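Local coordinates for imidazolonepropionase (Unidentified, PDB 2Q09), which catalyses hydrolysis of a ring carbon-nitrogen bond in imidazolone-5-propanoate to give N-formimidoyl-L-glutamate, the third step of histidine degradation, at residues A[15-20]-A[349-354]; A[73-78]-A[121-126]; A[144-149]-A[176-181]; A[165-170]-A[396-401]; A[198-203]-A[233-238]. One frame throughout, in Å; residues are numbered along the deposited sequence.

Interaction 1. Residues A[15-20]-A[349-354]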
# COMPACT_ATOMS: atom_id res chain seq x y z
N ALA A 15 9.14 -13.89 14.27
CA ALA A 15 8.98 -12.49 14.65
C ALA A 15 7.50 -12.39 14.32
O ALA A 15 7.14 -12.02 13.21
CB ALA A 15 9.80 -11.57 13.73
N THR A 16 6.66 -12.73 15.29
CA THR A 16 5.22 -12.77 15.09
C THR A 16 4.56 -11.45 14.79
O THR A 16 3.51 -11.42 14.14
CB THR A 16 4.50 -13.38 16.31
OG1 THR A 16 4.66 -12.52 17.44
CG2 THR A 16 5.10 -14.76 16.64
N LEU A 17 5.16 -10.35 15.25
CA LEU A 17 4.56 -9.04 15.05
C LEU A 17 3.13 -9.05 15.63
O LEU A 17 2.24 -8.35 15.15
CB LEU A 17 4.52 -8.66 13.56
CG LEU A 17 5.69 -7.86 12.95
CD1 LEU A 17 5.77 -6.49 13.63
CD2 LEU A 17 7.02 -8.62 13.14
N ARG A 18 2.93 -9.86 16.67
CA ARG A 18 1.62 -9.95 17.32
C ARG A 18 1.27 -8.61 17.97
O ARG A 18 2.12 -7.98 18.61
CB ARG A 18 1.60 -11.05 18.38
CG ARG A 18 1.60 -12.47 17.84
CD ARG A 18 1.45 -13.47 18.97
NE ARG A 18 0.19 -13.30 19.68
CZ ARG A 18 -0.13 -13.90 20.82
NH1 ARG A 18 0.73 -14.71 21.41
NH2 ARG A 18 -1.31 -13.68 21.37
N SER A 19 0.02 -8.19 17.83
CA SER A 19 -0.44 -6.93 18.40
C SER A 19 -0.34 -6.87 19.93
O SER A 19 -0.25 -5.79 20.51
CB SER A 19 -1.89 -6.67 17.99
OG SER A 19 -2.73 -7.72 18.43
N ASP A 20 -0.34 -8.02 20.58
CA ASP A 20 -0.28 -8.05 22.03
C ASP A 20 1.12 -8.33 22.57
O ASP A 20 1.31 -8.48 23.78
CB ASP A 20 -1.25 -9.10 22.57
CG ASP A 20 -0.81 -10.51 22.27
OD1 ASP A 20 -0.18 -10.74 21.21
OD2 ASP A 20 -1.09 -11.40 23.09
N GLY A 349 4.62 -1.19 10.50
CA GLY A 349 4.04 -0.36 9.46
C GLY A 349 3.78 -1.09 8.15
O GLY A 349 2.91 -0.68 7.38
N VAL A 350 4.53 -2.15 7.88
CA VAL A 350 4.33 -2.91 6.64
C VAL A 350 3.73 -4.28 6.89
O VAL A 350 3.69 -5.13 5.99
CB VAL A 350 5.66 -3.07 5.85
CG1 VAL A 350 6.23 -1.68 5.52
CG2 VAL A 350 6.66 -3.89 6.65
N THR A 351 3.27 -4.52 8.11
CA THR A 351 2.63 -5.78 8.44
C THR A 351 1.28 -5.50 9.10
O THR A 351 0.29 -5.27 8.41
CB THR A 351 3.49 -6.66 9.39
OG1 THR A 351 3.88 -5.91 10.55
CG2 THR A 351 4.75 -7.15 8.65
N ARG A 352 1.28 -5.51 10.43
CA ARG A 352 0.09 -5.26 11.24
C ARG A 352 -0.74 -4.05 10.81
O ARG A 352 -1.93 -4.16 10.53
CB ARG A 352 0.54 -5.10 12.70
CG ARG A 352 -0.50 -5.44 13.72
CD ARG A 352 0.13 -5.80 15.05
NE ARG A 352 0.71 -4.65 15.74
CZ ARG A 352 1.97 -4.60 16.17
NH1 ARG A 352 2.78 -5.62 15.97
NH2 ARG A 352 2.41 -3.52 16.80
N HIS A 353 -0.10 -2.89 10.77
CA HIS A 353 -0.78 -1.65 10.42
C HIS A 353 -1.16 -1.56 8.95
O HIS A 353 -2.19 -1.00 8.61
CB HIS A 353 0.08 -0.47 10.87
CG HIS A 353 0.42 -0.52 12.33
ND1 HIS A 353 1.59 -0.00 12.85
CD2 HIS A 353 -0.26 -1.05 13.37
CE1 HIS A 353 1.62 -0.22 14.15
NE2 HIS A 353 0.51 -0.85 14.50
N ALA A 354 -0.32 -2.12 8.08
CA ALA A 354 -0.60 -2.12 6.65
C ALA A 354 -1.82 -2.99 6.40
O ALA A 354 -2.67 -2.66 5.58
CB ALA A 354 0.60 -2.66 5.87
O HOH W 1 4.72 -7.17 17.49

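Interaction 2. Residues A[73-78]-A[121-126]. With FE (Fe (III) ion), chain B.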
# COMPACT_ATOMS: atom_id res chain seq x y z
N THR A 73 -0.06 2.08 -3.54
CA THR A 73 0.74 2.23 -4.75
C THR A 73 -0.09 2.61 -5.97
O THR A 73 -1.31 2.43 -5.99
CB THR A 73 1.54 0.94 -5.11
OG1 THR A 73 0.74 0.09 -5.94
CG2 THR A 73 1.94 0.18 -3.85
N HIS A 74 0.61 3.15 -6.96
CA HIS A 74 0.03 3.55 -8.24
C HIS A 74 0.96 2.87 -9.26
O HIS A 74 1.32 3.48 -10.25
CB HIS A 74 0.16 5.06 -8.49
CG HIS A 74 -0.47 5.94 -7.45
ND1 HIS A 74 -1.56 6.74 -7.73
CD2 HIS A 74 -0.10 6.25 -6.19
CE1 HIS A 74 -1.84 7.50 -6.68
NE2 HIS A 74 -0.96 7.22 -5.73
N LEU A 75 1.33 1.61 -9.02
CA LEU A 75 2.28 0.94 -9.92
C LEU A 75 1.81 0.66 -11.35
O LEU A 75 2.63 0.29 -12.20
CB LEU A 75 2.82 -0.34 -9.28
CG LEU A 75 1.92 -1.56 -9.07
CD1 LEU A 75 1.77 -2.34 -10.38
CD2 LEU A 75 2.57 -2.45 -7.99
N ILE A 76 0.52 0.81 -11.61
CA ILE A 76 0.00 0.60 -12.96
C ILE A 76 -0.01 1.93 -13.72
O ILE A 76 -0.72 2.86 -13.32
CB ILE A 76 -1.43 0.03 -12.94
CG1 ILE A 76 -1.39 -1.46 -12.54
CG2 ILE A 76 -2.10 0.22 -14.31
CD1 ILE A 76 -2.78 -2.11 -12.47
N PHE A 77 0.76 2.01 -14.79
CA PHE A 77 0.81 3.24 -15.56
C PHE A 77 1.68 3.06 -16.79
O PHE A 77 2.50 2.14 -16.84
CB PHE A 77 1.37 4.38 -14.70
CG PHE A 77 2.79 4.16 -14.26
CD1 PHE A 77 3.85 4.45 -15.10
CD2 PHE A 77 3.07 3.62 -13.01
CE1 PHE A 77 5.16 4.21 -14.73
CE2 PHE A 77 4.38 3.36 -12.61
CZ PHE A 77 5.44 3.66 -13.48
N ALA A 78 1.48 3.94 -17.77
CA ALA A 78 2.27 3.92 -18.99
C ALA A 78 3.03 5.24 -19.10
O ALA A 78 2.80 6.15 -18.30
CB ALA A 78 1.37 3.74 -20.22
N GLU A 121 1.79 -5.84 -19.09
CA GLU A 121 3.18 -6.15 -19.38
C GLU A 121 4.13 -5.14 -18.74
O GLU A 121 5.24 -5.49 -18.35
CB GLU A 121 3.40 -6.19 -20.90
CG GLU A 121 2.63 -7.27 -21.64
CD GLU A 121 3.02 -8.68 -21.22
OE1 GLU A 121 4.22 -8.91 -20.94
OE2 GLU A 121 2.14 -9.56 -21.17
N LEU A 122 3.71 -3.88 -18.67
CA LEU A 122 4.53 -2.83 -18.07
C LEU A 122 4.60 -2.97 -16.55
O LEU A 122 5.61 -2.64 -15.92
CB LEU A 122 3.97 -1.45 -18.41
CG LEU A 122 4.21 -0.94 -19.83
CD1 LEU A 122 3.38 0.30 -20.08
CD2 LEU A 122 5.71 -0.65 -20.01
N ALA A 123 3.52 -3.47 -15.96
CA ALA A 123 3.44 -3.63 -14.52
C ALA A 123 4.09 -4.91 -13.97
O ALA A 123 4.51 -4.93 -12.81
CB ALA A 123 1.97 -3.56 -14.06
N LEU A 124 4.15 -5.96 -14.78
CA LEU A 124 4.74 -7.22 -14.34
C LEU A 124 6.10 -7.07 -13.65
O LEU A 124 6.26 -7.45 -12.49
CB LEU A 124 4.89 -8.21 -15.51
CG LEU A 124 3.62 -8.92 -15.97
CD1 LEU A 124 3.93 -9.81 -17.18
CD2 LEU A 124 3.07 -9.76 -14.82
N PRO A 125 7.11 -6.51 -14.35
CA PRO A 125 8.44 -6.33 -13.76
C PRO A 125 8.45 -5.50 -12.48
O PRO A 125 9.31 -5.70 -11.62
CB PRO A 125 9.23 -5.67 -14.89
CG PRO A 125 8.17 -4.90 -15.61
CD PRO A 125 7.05 -5.90 -15.68
N ARG A 126 7.51 -4.57 -12.36
CA ARG A 126 7.44 -3.74 -11.16
C ARG A 126 6.98 -4.60 -9.98
O ARG A 126 7.57 -4.55 -8.90
CB ARG A 126 6.47 -2.58 -11.39
CG ARG A 126 6.91 -1.64 -12.54
CD ARG A 126 5.82 -0.63 -12.92
NE ARG A 126 6.19 0.08 -14.14
CZ ARG A 126 5.33 0.70 -14.95
NH1 ARG A 126 4.03 0.70 -14.67
NH2 ARG A 126 5.77 1.30 -16.05
FE FE B . -0.45 8.06 -3.90
O HOH W 2 0.94 10.07 -3.82

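Interaction 3. Residues A[144-149]-A[176-181]. With DI6 (3-[(4S)-2,5-dioxoimidazolidin-4-yl]propanoic acid), chain C.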
# COMPACT_ATOMS: atom_id res chain seq x y z
N TYR A 144 -5.22 7.03 -13.29
CA TYR A 144 -4.48 7.57 -14.43
C TYR A 144 -5.30 7.40 -15.71
O TYR A 144 -4.77 7.56 -16.82
CB TYR A 144 -3.11 6.90 -14.57
CG TYR A 144 -2.12 7.30 -13.50
CD1 TYR A 144 -1.91 8.65 -13.19
CD2 TYR A 144 -1.38 6.35 -12.80
CE1 TYR A 144 -0.99 9.03 -12.22
CE2 TYR A 144 -0.46 6.72 -11.82
CZ TYR A 144 -0.27 8.07 -11.54
OH TYR A 144 0.65 8.44 -10.58
N GLY A 145 -6.58 7.06 -15.55
CA GLY A 145 -7.45 6.86 -16.69
C GLY A 145 -8.36 8.07 -16.87
O GLY A 145 -8.46 8.64 -17.96
N LEU A 146 -9.00 8.48 -15.78
CA LEU A 146 -9.89 9.63 -15.79
C LEU A 146 -11.01 9.60 -16.84
O LEU A 146 -11.37 10.63 -17.43
CB LEU A 146 -9.07 10.93 -15.89
CG LEU A 146 -8.04 11.09 -14.75
CD1 LEU A 146 -7.51 12.52 -14.74
CD2 LEU A 146 -8.68 10.77 -13.40
N THR A 147 -11.52 8.40 -17.08
CA THR A 147 -12.66 8.14 -17.97
C THR A 147 -13.20 6.85 -17.37
O THR A 147 -12.45 6.15 -16.69
CB THR A 147 -12.26 7.85 -19.44
OG1 THR A 147 -11.72 6.53 -19.54
CG2 THR A 147 -11.24 8.87 -19.94
N LEU A 148 -14.47 6.54 -17.58
CA LEU A 148 -15.00 5.31 -17.01
C LEU A 148 -14.25 4.08 -17.51
O LEU A 148 -13.76 3.28 -16.71
CB LEU A 148 -16.49 5.17 -17.32
CG LEU A 148 -17.22 4.00 -16.64
CD1 LEU A 148 -18.72 4.30 -16.58
CD2 LEU A 148 -16.95 2.69 -17.38
N GLU A 149 -14.15 3.92 -18.83
CA GLU A 149 -13.47 2.76 -19.39
C GLU A 149 -12.00 2.63 -18.98
O GLU A 149 -11.52 1.53 -18.70
CB GLU A 149 -13.55 2.76 -20.92
CG GLU A 149 -14.96 2.54 -21.45
CD GLU A 149 -15.75 3.83 -21.60
OE1 GLU A 149 -15.35 4.86 -21.01
OE2 GLU A 149 -16.77 3.80 -22.32
N ALA A 176 -10.98 10.08 -8.68
CA ALA A 176 -10.90 11.45 -8.18
C ALA A 176 -9.45 11.83 -7.85
O ALA A 176 -9.16 12.39 -6.80
CB ALA A 176 -11.79 11.62 -6.94
N HIS A 177 -8.54 11.50 -8.77
CA HIS A 177 -7.12 11.79 -8.60
C HIS A 177 -6.84 13.20 -9.10
O HIS A 177 -5.91 13.88 -8.65
CB HIS A 177 -6.29 10.78 -9.40
CG HIS A 177 -4.85 10.71 -9.00
ND1 HIS A 177 -3.95 9.89 -9.63
CD2 HIS A 177 -4.17 11.33 -8.00
CE1 HIS A 177 -2.77 10.00 -9.05
NE2 HIS A 177 -2.88 10.87 -8.05
N ALA A 178 -7.66 13.63 -10.05
CA ALA A 178 -7.56 14.94 -10.67
C ALA A 178 -8.74 15.06 -11.63
O ALA A 178 -9.44 14.08 -11.89
CB ALA A 178 -6.26 15.06 -11.44
N VAL A 179 -8.98 16.27 -12.13
CA VAL A 179 -10.08 16.51 -13.06
C VAL A 179 -9.55 16.34 -14.48
O VAL A 179 -8.59 17.00 -14.89
CB VAL A 179 -10.65 17.96 -12.90
CG1 VAL A 179 -11.67 18.25 -13.98
CG2 VAL A 179 -11.28 18.10 -11.52
N PRO A 180 -10.16 15.43 -15.27
CA PRO A 180 -9.66 15.26 -16.63
C PRO A 180 -9.84 16.52 -17.48
O PRO A 180 -10.64 17.39 -17.14
CB PRO A 180 -10.47 14.07 -17.15
CG PRO A 180 -11.73 14.13 -16.37
CD PRO A 180 -11.25 14.49 -14.98
N PRO A 181 -9.08 16.63 -18.58
CA PRO A 181 -9.15 17.78 -19.49
C PRO A 181 -10.55 18.09 -19.98
O PRO A 181 -10.95 19.25 -20.08
CB PRO A 181 -8.23 17.37 -20.64
CG PRO A 181 -7.22 16.50 -19.95
CD PRO A 181 -8.07 15.66 -19.04
N1 DI6 C . -0.16 12.79 -4.65
C2 DI6 C . 1.02 12.38 -5.17
O2 DI6 C . 2.14 12.65 -4.75
C3 DI6 C . 0.67 11.49 -6.38
N4 DI6 C . -0.81 11.54 -6.39
C5 DI6 C . -1.20 12.31 -5.35
O5 DI6 C . -2.37 12.54 -5.07
C6 DI6 C . 1.27 12.05 -7.66
C7 DI6 C . 0.94 11.20 -8.89
C8 DI6 C . 1.53 11.72 -10.21
O9 DI6 C . 1.57 10.93 -11.17
O10 DI6 C . 1.96 12.90 -10.31

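Interaction 4. Residues A[165-170]-A[396-401]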
# COMPACT_ATOMS: atom_id res chain seq x y z
N LEU A 165 0.49 -13.62 -10.83
CA LEU A 165 1.64 -13.70 -9.94
C LEU A 165 1.24 -14.16 -8.53
O LEU A 165 0.09 -13.98 -8.13
CB LEU A 165 2.34 -12.34 -9.86
CG LEU A 165 2.88 -11.76 -11.18
CD1 LEU A 165 3.38 -10.35 -10.96
CD2 LEU A 165 4.00 -12.65 -11.71
N PRO A 166 2.18 -14.74 -7.78
CA PRO A 166 1.91 -15.21 -6.42
C PRO A 166 1.92 -14.05 -5.43
O PRO A 166 2.83 -13.92 -4.60
CB PRO A 166 3.05 -16.20 -6.17
CG PRO A 166 4.20 -15.53 -6.87
CD PRO A 166 3.57 -15.06 -8.18
N ILE A 167 0.89 -13.21 -5.51
CA ILE A 167 0.80 -12.04 -4.64
C ILE A 167 -0.67 -11.61 -4.54
O ILE A 167 -1.41 -11.70 -5.52
CB ILE A 167 1.69 -10.91 -5.24
CG1 ILE A 167 2.04 -9.85 -4.19
CG2 ILE A 167 1.02 -10.30 -6.46
CD1 ILE A 167 0.89 -9.00 -3.75
N ARG A 168 -1.08 -11.15 -3.37
CA ARG A 168 -2.46 -10.70 -3.18
C ARG A 168 -2.57 -9.24 -3.60
O ARG A 168 -1.73 -8.41 -3.25
CB ARG A 168 -2.88 -10.84 -1.71
CG ARG A 168 -2.84 -12.27 -1.19
CD ARG A 168 -3.17 -12.31 0.30
NE ARG A 168 -2.93 -13.62 0.90
CZ ARG A 168 -3.76 -14.65 0.82
NH1 ARG A 168 -4.92 -14.54 0.17
NH2 ARG A 168 -3.43 -15.81 1.39
N VAL A 169 -3.61 -8.93 -4.37
CA VAL A 169 -3.80 -7.56 -4.83
C VAL A 169 -5.12 -6.99 -4.35
O VAL A 169 -6.17 -7.62 -4.48
CB VAL A 169 -3.78 -7.48 -6.38
CG1 VAL A 169 -4.05 -6.05 -6.83
CG2 VAL A 169 -2.44 -7.98 -6.91
N LYS A 170 -5.06 -5.80 -3.77
CA LYS A 170 -6.26 -5.11 -3.32
C LYS A 170 -6.37 -3.95 -4.31
O LYS A 170 -5.38 -3.24 -4.56
CB LYS A 170 -6.10 -4.58 -1.90
CG LYS A 170 -5.80 -5.66 -0.86
CD LYS A 170 -6.92 -6.68 -0.73
CE LYS A 170 -8.18 -6.08 -0.14
NZ LYS A 170 -9.19 -7.13 0.15
N VAL A 396 14.63 -16.76 1.73
CA VAL A 396 15.00 -18.17 1.61
C VAL A 396 13.72 -18.90 1.24
O VAL A 396 13.74 -19.92 0.55
CB VAL A 396 15.54 -18.72 2.95
CG1 VAL A 396 15.50 -20.23 2.95
CG2 VAL A 396 16.96 -18.23 3.19
N SER A 397 12.60 -18.35 1.68
CA SER A 397 11.29 -18.93 1.41
C SER A 397 10.23 -17.83 1.47
O SER A 397 10.26 -16.99 2.37
CB SER A 397 10.99 -20.03 2.43
OG SER A 397 9.72 -20.63 2.20
N ARG A 398 9.32 -17.84 0.51
CA ARG A 398 8.25 -16.85 0.46
C ARG A 398 6.95 -17.62 0.31
O ARG A 398 6.64 -18.14 -0.76
CB ARG A 398 8.44 -15.89 -0.73
CG ARG A 398 7.33 -14.86 -0.89
CD ARG A 398 7.66 -13.88 -2.03
NE ARG A 398 6.56 -12.95 -2.27
CZ ARG A 398 5.46 -13.25 -2.95
NH1 ARG A 398 5.31 -14.47 -3.48
NH2 ARG A 398 4.50 -12.35 -3.10
N VAL A 399 6.19 -17.68 1.40
CA VAL A 399 4.94 -18.43 1.42
C VAL A 399 3.70 -17.55 1.38
O VAL A 399 3.56 -16.61 2.17
CB VAL A 399 4.87 -19.32 2.68
CG1 VAL A 399 3.53 -20.03 2.76
CG2 VAL A 399 6.00 -20.32 2.65
N VAL A 400 2.81 -17.86 0.44
CA VAL A 400 1.56 -17.12 0.28
C VAL A 400 0.43 -18.15 0.27
O VAL A 400 0.44 -19.09 -0.53
CB VAL A 400 1.57 -16.30 -1.02
CG1 VAL A 400 0.23 -15.62 -1.22
CG2 VAL A 400 2.69 -15.26 -0.97
N ASN A 401 -0.54 -17.96 1.16
CA ASN A 401 -1.68 -18.86 1.29
C ASN A 401 -1.21 -20.29 1.55
O ASN A 401 -1.81 -21.26 1.08
CB ASN A 401 -2.56 -18.82 0.04
CG ASN A 401 -3.99 -19.26 0.33
OD1 ASN A 401 -4.47 -20.27 -0.18
ND2 ASN A 401 -4.67 -18.48 1.17

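Interaction 5. Residues A[198-203]-A[233-238]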
# COMPACT_ATOMS: atom_id res chain seq x y z
N ILE A 198 -19.06 5.67 -12.79
CA ILE A 198 -17.85 4.89 -12.54
C ILE A 198 -17.91 3.98 -11.32
O ILE A 198 -17.64 2.78 -11.43
CB ILE A 198 -16.63 5.81 -12.47
CG1 ILE A 198 -16.61 6.72 -13.72
CG2 ILE A 198 -15.34 4.98 -12.43
CD1 ILE A 198 -15.32 7.50 -13.95
N ILE A 199 -18.25 4.52 -10.16
CA ILE A 199 -18.34 3.69 -8.97
C ILE A 199 -19.36 2.56 -9.19
O ILE A 199 -19.07 1.39 -8.91
CB ILE A 199 -18.68 4.54 -7.71
CG1 ILE A 199 -17.43 5.32 -7.28
CG2 ILE A 199 -19.19 3.67 -6.59
CD1 ILE A 199 -17.61 6.19 -6.03
N PRO A 200 -20.55 2.88 -9.71
CA PRO A 200 -21.54 1.82 -9.94
C PRO A 200 -21.05 0.72 -10.89
O PRO A 200 -21.23 -0.47 -10.63
CB PRO A 200 -22.74 2.58 -10.50
CG PRO A 200 -22.67 3.86 -9.74
CD PRO A 200 -21.19 4.21 -9.82
N ALA A 201 -20.41 1.12 -11.99
CA ALA A 201 -19.90 0.15 -12.96
C ALA A 201 -18.77 -0.69 -12.36
O ALA A 201 -18.68 -1.90 -12.59
CB ALA A 201 -19.41 0.86 -14.22
N ALA A 202 -17.91 -0.03 -11.59
CA ALA A 202 -16.79 -0.72 -10.96
C ALA A 202 -17.28 -1.74 -9.95
O ALA A 202 -16.78 -2.86 -9.90
CB ALA A 202 -15.86 0.30 -10.28
N ALA A 203 -18.27 -1.35 -9.15
CA ALA A 203 -18.83 -2.23 -8.13
C ALA A 203 -19.57 -3.40 -8.77
O ALA A 203 -19.42 -4.55 -8.34
CB ALA A 203 -19.78 -1.43 -7.25
N ASP A 233 -20.16 4.57 -0.24
CA ASP A 233 -21.00 4.08 0.84
C ASP A 233 -22.20 3.30 0.31
O ASP A 233 -22.49 2.20 0.78
CB ASP A 233 -21.49 5.28 1.67
CG ASP A 233 -22.29 4.86 2.89
OD1 ASP A 233 -22.91 5.74 3.52
OD2 ASP A 233 -22.30 3.66 3.23
N GLN A 234 -22.90 3.87 -0.66
CA GLN A 234 -24.08 3.25 -1.26
C GLN A 234 -23.81 1.89 -1.90
O GLN A 234 -24.70 1.06 -1.98
CB GLN A 234 -24.68 4.19 -2.30
CG GLN A 234 -25.16 5.53 -1.74
CD GLN A 234 -26.42 5.41 -0.90
OE1 GLN A 234 -26.42 4.84 0.18
NE2 GLN A 234 -27.52 5.97 -1.41
N TYR A 235 -22.58 1.66 -2.35
CA TYR A 235 -22.24 0.39 -2.97
C TYR A 235 -21.43 -0.52 -2.06
O TYR A 235 -20.90 -1.54 -2.49
CB TYR A 235 -21.50 0.64 -4.30
CG TYR A 235 -22.45 1.06 -5.39
CD1 TYR A 235 -23.08 0.11 -6.19
CD2 TYR A 235 -22.79 2.40 -5.55
CE1 TYR A 235 -24.05 0.49 -7.13
CE2 TYR A 235 -23.76 2.79 -6.48
CZ TYR A 235 -24.39 1.83 -7.26
OH TYR A 235 -25.36 2.20 -8.15
N GLY A 236 -21.36 -0.15 -0.79
CA GLY A 236 -20.64 -0.95 0.19
C GLY A 236 -19.16 -1.08 -0.05
O GLY A 236 -18.57 -2.14 0.18
N LEU A 237 -18.53 -0.00 -0.51
CA LEU A 237 -17.10 0.00 -0.76
C LEU A 237 -16.39 0.82 0.30
O LEU A 237 -16.86 1.90 0.67
CB LEU A 237 -16.80 0.61 -2.14
CG LEU A 237 -17.45 -0.02 -3.37
CD1 LEU A 237 -17.03 0.75 -4.60
CD2 LEU A 237 -17.04 -1.48 -3.49
N ALA A 238 -15.26 0.31 0.78
CA ALA A 238 -14.47 0.99 1.80
C ALA A 238 -13.87 2.26 1.20
O ALA A 238 -13.69 2.33 -0.02
CB ALA A 238 -13.36 0.07 2.30

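Interaction 1. Residues A[15-20]-A[349-354]
Arg352 reaches from the start of helix 352-357 to the backbone of Leu17, in the loop after strand 12-14. Its NH1 donates a hydrogen bond to Leu17 O at 2.9 Å, with an N-H...O angle of 157°. The oxygen lies at the guanidinium edge, in its plane. The donor, however, stands above the carbonyl plane, 67° out of it. A water also links the two segments: it is hydrogen-bonded to Arg18 O and, weakly, to Arg352 NH1.

CG of Arg352 is anti to its backbone N (chi1 -154°). The chain then bends at chi3, which puts NE 3.7 Å from Ser19 CA. That CA sits over one face of the guanidinium. Ser19 CB packs on Arg352 CD at 3.7 Å. An alanine in place of Arg352 would probably leave Leu17 O without its guanidinium donor and open a gap beside Ser19.

The contact ties an N-terminal loop to the amidohydrolase barrel. Strand 12-14, just before the loop, runs parallel to strand 63-73, and helix 352-357 comes late in the chain.

Leu17 adds van der Waals contacts. Its CD1 comes to 3.9 Å from Arg352 NH1, and its CG lies 3.6 Å from Thr351 OG1. The Leu17 and Thr351 side chains cross at about a right angle. Thr351 OG1 is hydrogen-bonded to Met347 O, and Leu17 also touches the Met347 side chain. Thr351 is the N-cap residue of the helix, though its side chain makes no capping bond. On the loop side, Gln366 OE1 accepts from Ser19 N.

Interaction 2. Residues A[73-78]-A[121-126]
Arg126 NH1 joins helix 116-133 to two carbonyls of the loop after strand 63-73. It donates to Leu75 O at 2.9 Å and to Phe77 O at 3.0 Å. The bond to Phe77 O is the straighter one, with an N-H...O angle of 165°, and this oxygen lies in the guanidinium plane. Leu75 O is tilted 15° out of that plane. NH2 adds a weak bond to Phe77 O. Two good bonds from one nitrogen fix the rotation of the group.

The guanidinium also lies flat on the Phe77 ring, with the planes 9° apart. This is a stacked cation-pi pair: Arg126 CZ is 3.6 Å from the ring centroid. NH1 sits over the centre of the ring. On the opposite face of the guanidinium lies Leu122 O, offset toward the rim. The Arg126 chain, extended from CG to NE, carries the guanidinium from the helix to the loop.

The loop belongs to the metal site of the amidohydrolase barrel. His74, next to Leu75, binds the ferric ion through NE2 at 2.1 Å. His72, His242, Asp317 and a water complete the coordination. Phe77 also touches Tyr144 of the ligand pocket.

Apolar packing surrounds the polar grip. Leu75 CD1 meets Ala123 CB at 3.9 Å, and Ile76 CG1 approaches the same methyl at 4.2 Å. Further along, Leu122 CD1 lies 4.0 Å from Ala78 CB and 3.8 Å from Phe77 O. Val127 and Leu130 of the helix also touch Leu75, while Ile76 turns to helix 148-164.

Interaction 3. Residues A[144-149]-A[176-181]
Leu146 and Pro180 make the closest apolar contact, CB to CB at 3.7 Å. Pro180 CB also lies 3.6 Å from Leu146 O. The branches of Leu146 reach further along the other loop: CD2 is 3.7 Å from Ala178 O, and CD1 is 4.3 Å from Ala178 CB.

The aromatic contact is between Tyr144 and His177. Their planes are 50° apart, and the nearest atoms are Tyr144 CE1 and His177 CE1 at 3.8 Å. This is an oblique pair. CG of His177 is anti to the backbone N (chi1 -163°), on the side of the carbonyl carbon.

Both side chains hydrogen-bond the bound inhibitor, which probably marks the substrate site. Tyr144 OH donates to carboxylate atom O9 at 2.7 Å. The inhibitor's N4 donates to His177 NE2, also at 2.7 Å, and lies at the edge of the imidazole near its plane. His177 ND1 is bonded to Gly143 O, which helps to fix the ring's rotation. An alanine here would probably leave the inhibitor's N4 and Gly143 O without these partners and open a gap beside Tyr144.

The two loops follow strands 135-141 and 168-176 of the barrel. Tyr144 and Pro180 also touch helix 104-113. Leu146 leads into helix 148-164, and Pro180 packs on Trp190 of helix 187-204.

Interaction 4. Residues A[165-170]-A[396-401]
Arg398 points its guanidinium end-on at the Pro166 carbonyl. NH1 and NH2 both donate to Pro166 O, at 2.8 Å and 2.7 Å. The oxygen lies in the guanidinium plane, 1° out of it for either bond. On the acceptor side NH1 is in the carbonyl plane and NH2 is tilted 16° from it. CG of Arg398 is anti to the backbone N (chi1 177°). The chain is extended from CG to NE, and this straight course carries the guanidinium across from the strand to Pro166. NH2 has a second acceptor in Val135 O.

The Pro166 and Arg398 side chains cross at about a right angle, with Pro166 CG 3.7 Å from NH1. Ile167 CG1 sits at the guanidinium edge, in plane, 3.7 Å from NH2. Val400 CG2 approaches Pro166 O at 3.9 Å.

Arg168 comes from the other segment, past Val400 toward Asn401. Its NH2 is 3.4 Å from Asn401 CB. Its NE forms a salt bridge with Asp374, which also accepts from Asn401 N.

Pro166 is the centre of an inverse gamma turn just before strand 168-176. The contact thus joins the start of a parallel barrel strand of the amidohydrolase fold to strand 395-400, which pairs antiparallel with strand 375-378 late in the chain.

Interaction 5. Residues A[198-203]-A[233-238]
In Tyr235, CG is anti to the carbonyl carbon (chi1 -76°), and the ring beyond it meets Pro200. CB of Tyr235 points toward helix 187-204. In Ile199, CG2 is anti to the backbone N, and this branch makes the contact.

Pro200 CA lies over one face of the Tyr235 ring, offset toward the rim. It is 4.1 Å from the ring centroid and 18° off the normal, a CH-pi contact. Pro200 CG lies 3.6 Å from Tyr235 CE2 and 3.5 Å from Tyr235 OH. The two side chains cross at about a right angle.

Helices 187-204 and 222-234 are successive outer helices of the amidohydrolase barrel, separated by strand 210-213. Tyr235 is the first residue to leave helix 222-234. Gly236, with positive phi, is the C-prime residue of the Schellman motif that ends it.

Leu237 follows, and its CD1 meets the same helix 187-204. Ala203 CB meets Tyr235 CD1 at 3.8 Å and Leu237 CD1 at 4.4 Å. Ile199 CG2 lies 4.0 Å from Tyr235 CD2 and 4.1 Å from Leu237 CD1. Ile199 and Leu237 slide past each other in opposite directions. Deeper in, Ile199 also touches Leu173 of strand 168-176.

Interactions 2, 3 and 5 follow one another along the barrel part of the chain, all nested inside the long loop closed by interaction 1. Interaction 4 crosses both 1 and 3, and its loop encloses interaction 5. Interactions 2 and 3, with centres about 18 Å apart, come together at the iron and inhibitor site, where His74 meets His177 and Tyr144. Interactions 1, 4 and 5 lie away from it. Interactions 3 and 5 touch through Leu148 and Ile198, linking helices 148-164 and 187-204. Leu124 and Leu165 join interactions 2 and 4. Interactions 1 and 4, about 17 Å apart between centres, tie the N-terminal and C-terminal portions to the barrel. The centres of interactions 1 and 3 are about 35 Å apart.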